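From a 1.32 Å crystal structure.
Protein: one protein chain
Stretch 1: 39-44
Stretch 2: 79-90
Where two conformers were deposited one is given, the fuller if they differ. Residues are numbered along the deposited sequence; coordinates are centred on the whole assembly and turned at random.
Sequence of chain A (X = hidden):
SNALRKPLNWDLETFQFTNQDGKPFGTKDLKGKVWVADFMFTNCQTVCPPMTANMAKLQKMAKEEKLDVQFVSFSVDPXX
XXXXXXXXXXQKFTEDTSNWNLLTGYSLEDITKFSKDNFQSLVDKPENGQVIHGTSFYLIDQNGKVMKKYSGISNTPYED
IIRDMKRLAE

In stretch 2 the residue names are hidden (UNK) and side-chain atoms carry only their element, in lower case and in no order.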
# COMPACT_ATOMS: atom_id res chain seq x y z
N PHE A 39 -3.10 -2.87 -1.83
CA PHE A 39 -4.44 -3.19 -1.33
C PHE A 39 -4.46 -4.66 -0.94
O PHE A 39 -3.97 -5.51 -1.68
CB PHE A 39 -5.48 -2.91 -2.42
CG PHE A 39 -5.66 -1.45 -2.70
CD1 PHE A 39 -6.68 -0.74 -2.08
CD2 PHE A 39 -4.81 -0.77 -3.57
CE1 PHE A 39 -6.85 0.62 -2.33
CE2 PHE A 39 -4.99 0.59 -3.81
CZ PHE A 39 -6.01 1.28 -3.19
N MSE A 40 -5.04 -4.97 0.21
CA MSE A 40 -5.04 -6.33 0.73
C MSE A 40 -6.13 -6.52 1.77
O MSE A 40 -6.86 -5.59 2.08
CB MSE A 40 -3.68 -6.66 1.34
CG MSE A 40 -3.19 -5.59 2.32
SE MSE A 40 -2.27 -6.35 3.85
CE MSE A 40 -3.83 -6.88 4.89
N PHE A 41 -6.26 -7.74 2.27
CA PHE A 41 -7.18 -7.99 3.38
C PHE A 41 -6.69 -9.17 4.19
O PHE A 41 -6.04 -10.06 3.66
CB PHE A 41 -8.65 -8.14 2.93
CG PHE A 41 -8.94 -9.35 2.08
CD1 PHE A 41 -9.73 -10.39 2.57
CD2 PHE A 41 -8.48 -9.42 0.78
CE1 PHE A 41 -10.01 -11.50 1.77
CE2 PHE A 41 -8.76 -10.52 -0.02
CZ PHE A 41 -9.51 -11.55 0.48
N THR A 42 -6.98 -9.17 5.49
CA THR A 42 -6.34 -10.14 6.38
C THR A 42 -6.90 -11.55 6.26
O THR A 42 -6.22 -12.51 6.62
CB THR A 42 -6.36 -9.71 7.87
OG1 THR A 42 -7.67 -9.84 8.41
CG2 THR A 42 -5.87 -8.27 8.02
N ASN A 43 -8.11 -11.70 5.74
CA ASN A 43 -8.68 -13.04 5.58
C ASN A 43 -8.43 -13.64 4.20
O ASN A 43 -9.07 -14.62 3.82
CB ASN A 43 -10.17 -13.04 5.91
CG ASN A 43 -10.43 -12.99 7.41
OD1 ASN A 43 -10.27 -13.99 8.11
ND2 ASN A 43 -10.82 -11.82 7.91
N CYS A 44 -7.49 -13.07 3.46
CA CYS A 44 -7.17 -13.56 2.13
C CYS A 44 -6.54 -14.95 2.17
O CYS A 44 -5.58 -15.18 2.90
CB CYS A 44 -6.25 -12.58 1.39
SG CYS A 44 -5.74 -13.20 -0.23
N UNK A 79 -14.98 -4.33 6.82
CA UNK A 79 -16.02 -4.90 7.67
C UNK A 79 -15.43 -5.94 8.63
O UNK A 79 -15.97 -6.16 9.72
o UNK A 79 -18.21 -3.41 6.56
c UNK A 79 -17.15 -5.53 6.83
o UNK A 79 -18.21 -4.78 4.84
c UNK A 79 -17.91 -4.50 6.02
N UNK A 80 -14.35 -6.59 8.22
CA UNK A 80 -13.68 -7.58 9.06
C UNK A 80 -12.35 -7.08 9.63
O UNK A 80 -11.99 -7.42 10.75
c UNK A 80 -15.43 -9.99 9.46
c UNK A 80 -14.30 -11.11 7.53
c UNK A 80 -14.71 -9.78 8.13
c UNK A 80 -13.47 -8.90 8.31
N UNK A 81 -11.63 -6.29 8.85
CA UNK A 81 -10.31 -5.82 9.26
C UNK A 81 -10.41 -4.57 10.10
O UNK A 81 -10.59 -3.47 9.57
c UNK A 81 -9.03 -6.78 7.28
c UNK A 81 -9.41 -5.53 8.05
o UNK A 81 -9.33 -7.90 7.75
o UNK A 81 -8.42 -6.65 6.20
N UNK A 82 -10.33 -4.72 11.42
CA UNK A 82 -10.21 -3.58 12.31
C UNK A 82 -8.73 -3.41 12.65
O UNK A 82 -7.91 -4.23 12.26
n UNK A 82 -15.40 -3.21 11.05
c UNK A 82 -12.47 -4.34 13.25
c UNK A 82 -13.25 -3.47 12.27
c UNK A 82 -14.63 -4.07 11.98
c UNK A 82 -11.08 -3.79 13.55
N UNK A 83 -8.37 -2.32 13.36
CA UNK A 83 -6.95 -2.13 13.64
C UNK A 83 -6.27 -3.35 14.28
O UNK A 83 -5.15 -3.69 13.86
c UNK A 83 -9.17 -1.13 13.71
c UNK A 83 -8.12 -0.11 14.10
c UNK A 83 -6.96 -0.93 14.59
N UNK A 84 -6.90 -4.01 15.25
CA UNK A 84 -6.24 -5.14 15.89
C UNK A 84 -5.95 -6.28 14.90
O UNK A 84 -4.93 -6.95 15.01
o UNK A 84 -8.80 -6.28 19.09
c UNK A 84 -9.27 -6.49 17.94
c UNK A 84 -8.40 -6.20 16.73
o UNK A 84 -10.42 -6.92 17.76
c UNK A 84 -7.05 -5.64 17.09
N UNK A 85 -6.84 -6.49 13.94
CA UNK A 85 -6.63 -7.48 12.91
C UNK A 85 -5.40 -7.13 12.08
O UNK A 85 -4.58 -8.01 11.79
c UNK A 85 -9.11 -7.91 12.75
n UNK A 85 -9.42 -9.20 12.86
c UNK A 85 -7.85 -7.59 11.99
o UNK A 85 -9.81 -7.02 13.23
N UNK A 86 -5.27 -5.87 11.72
CA UNK A 86 -4.14 -5.45 10.89
C UNK A 86 -2.81 -5.53 11.65
O UNK A 86 -1.78 -5.90 11.08
c UNK A 86 -5.24 -4.72 8.12
c UNK A 86 -4.35 -4.03 10.36
c UNK A 86 -5.52 -3.93 9.38
c UNK A 86 -5.79 -2.47 9.06
N UNK A 87 -2.85 -5.18 12.93
CA UNK A 87 -1.65 -5.23 13.75
C UNK A 87 -1.16 -6.67 13.90
O UNK A 87 0.04 -6.96 13.76
n UNK A 87 1.14 -2.33 17.22
c UNK A 87 0.24 -3.22 18.00
c UNK A 87 -1.93 -4.60 15.12
c UNK A 87 -1.01 -3.56 17.21
c UNK A 87 -0.69 -4.40 15.98
N UNK A 88 -2.08 -7.59 14.15
CA UNK A 88 -1.71 -9.00 14.28
C UNK A 88 -1.21 -9.57 12.96
O UNK A 88 -0.28 -10.38 12.94
c UNK A 88 -2.89 -9.81 14.80
N UNK A 89 -1.83 -9.14 11.87
CA UNK A 89 -1.44 -9.57 10.53
C UNK A 89 -0.00 -9.16 10.21
O UNK A 89 0.81 -10.00 9.81
c UNK A 89 -2.07 -9.38 8.06
c UNK A 89 -2.42 -9.02 9.49
c UNK A 89 -2.16 -10.92 6.21
c UNK A 89 -1.35 -8.50 7.26
c UNK A 89 -1.44 -10.03 5.43
c UNK A 89 -2.47 -10.59 7.52
c UNK A 89 -1.04 -8.82 5.95
N UNK A 90 0.32 -7.88 10.38
CA UNK A 90 1.62 -7.39 9.93
C UNK A 90 2.78 -7.95 10.75
O UNK A 90 3.90 -8.10 10.24
c UNK A 90 2.97 -5.84 7.66
c UNK A 90 1.66 -5.84 9.87
c UNK A 90 2.90 -5.35 9.10
c UNK A 90 1.65 -5.24 11.25
O HOH W 1 -7.84 -11.01 10.88
O HOH W 2 -10.39 -9.75 5.97

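Position 79 carries two carbons, the second bearing two oxygens, and stays out of reach of stretch 1: Asp79. Position 80 has four carbons forked at the second, one tip lying 3.6 Å from ND2 of Asn43. That is Leu80, pointing toward the turn of stretch 1 at its exposed margin.

Position 81 again shows two carbons and a pair of oxygens, but here both oxygens face stretch 1, one of them 2.6 Å from OG1 of Thr42. This is Asp81. Its OD1 accepts the hydroxyl OG1 of Thr42 at that distance, while OD2 takes the backbone N of Thr42 at 3.0 Å, so one carboxylate holds both main chain and side chain.

Position 82, four carbons in a row ending in nitrogen, is Lys82; it occupies the N-cap position and touches nothing on stretch 1. At 83 three carbons close a ring onto the backbone nitrogen, giving Pro83 in the first turn of the helix. Position 84, with three carbons and two terminal oxygens, is Glu84, also out of reach.

Position 85 has two carbons, then one oxygen and one nitrogen; its CB sits 4.2 Å from OG1 of Thr42. It is Asn85. OD1 accepts the backbone N of Lys82 at 3.0 Å, and ND2 donates to a water that in turn donates to OG1 of Thr42.

Position 86 holds four carbons forked at the second, with one tip 3.6 Å from CG2 of Thr42: Leu86, whose CD2 also lies 4.1 Å from CE of Met40, a selenomethionine. Four carbons in a row and a nitrogen make 87 Lys87, and a lone carbon makes 88 Ala88; neither reaches stretch 1.

Position 89 is one carbon followed by a six-carbon ring; CE of Met40 lies over one face, 4.0 Å from the ring centroid. This is Phe89, and SE of Met40 is 3.5 Å from its CE2. Position 90, four carbons forked at the first with one arm two carbons long, is Ile90, which makes no contact here.

The contact works through two neighbouring chemistries that meet at Thr42. Its N and OG1 are held by Asp81 just ahead of the helix, while its CG2 packs against Leu86 and lies 3.8 Å from CB of Phe89. Met40 extends the apolar side across the Phe89 ring. A second water, donating to OD1 of Asp81 and accepting from N and ND2 of Asn43, carries the polar network into the turn.

Stretch 2, residues 79-90: DLDKPENLKAFI
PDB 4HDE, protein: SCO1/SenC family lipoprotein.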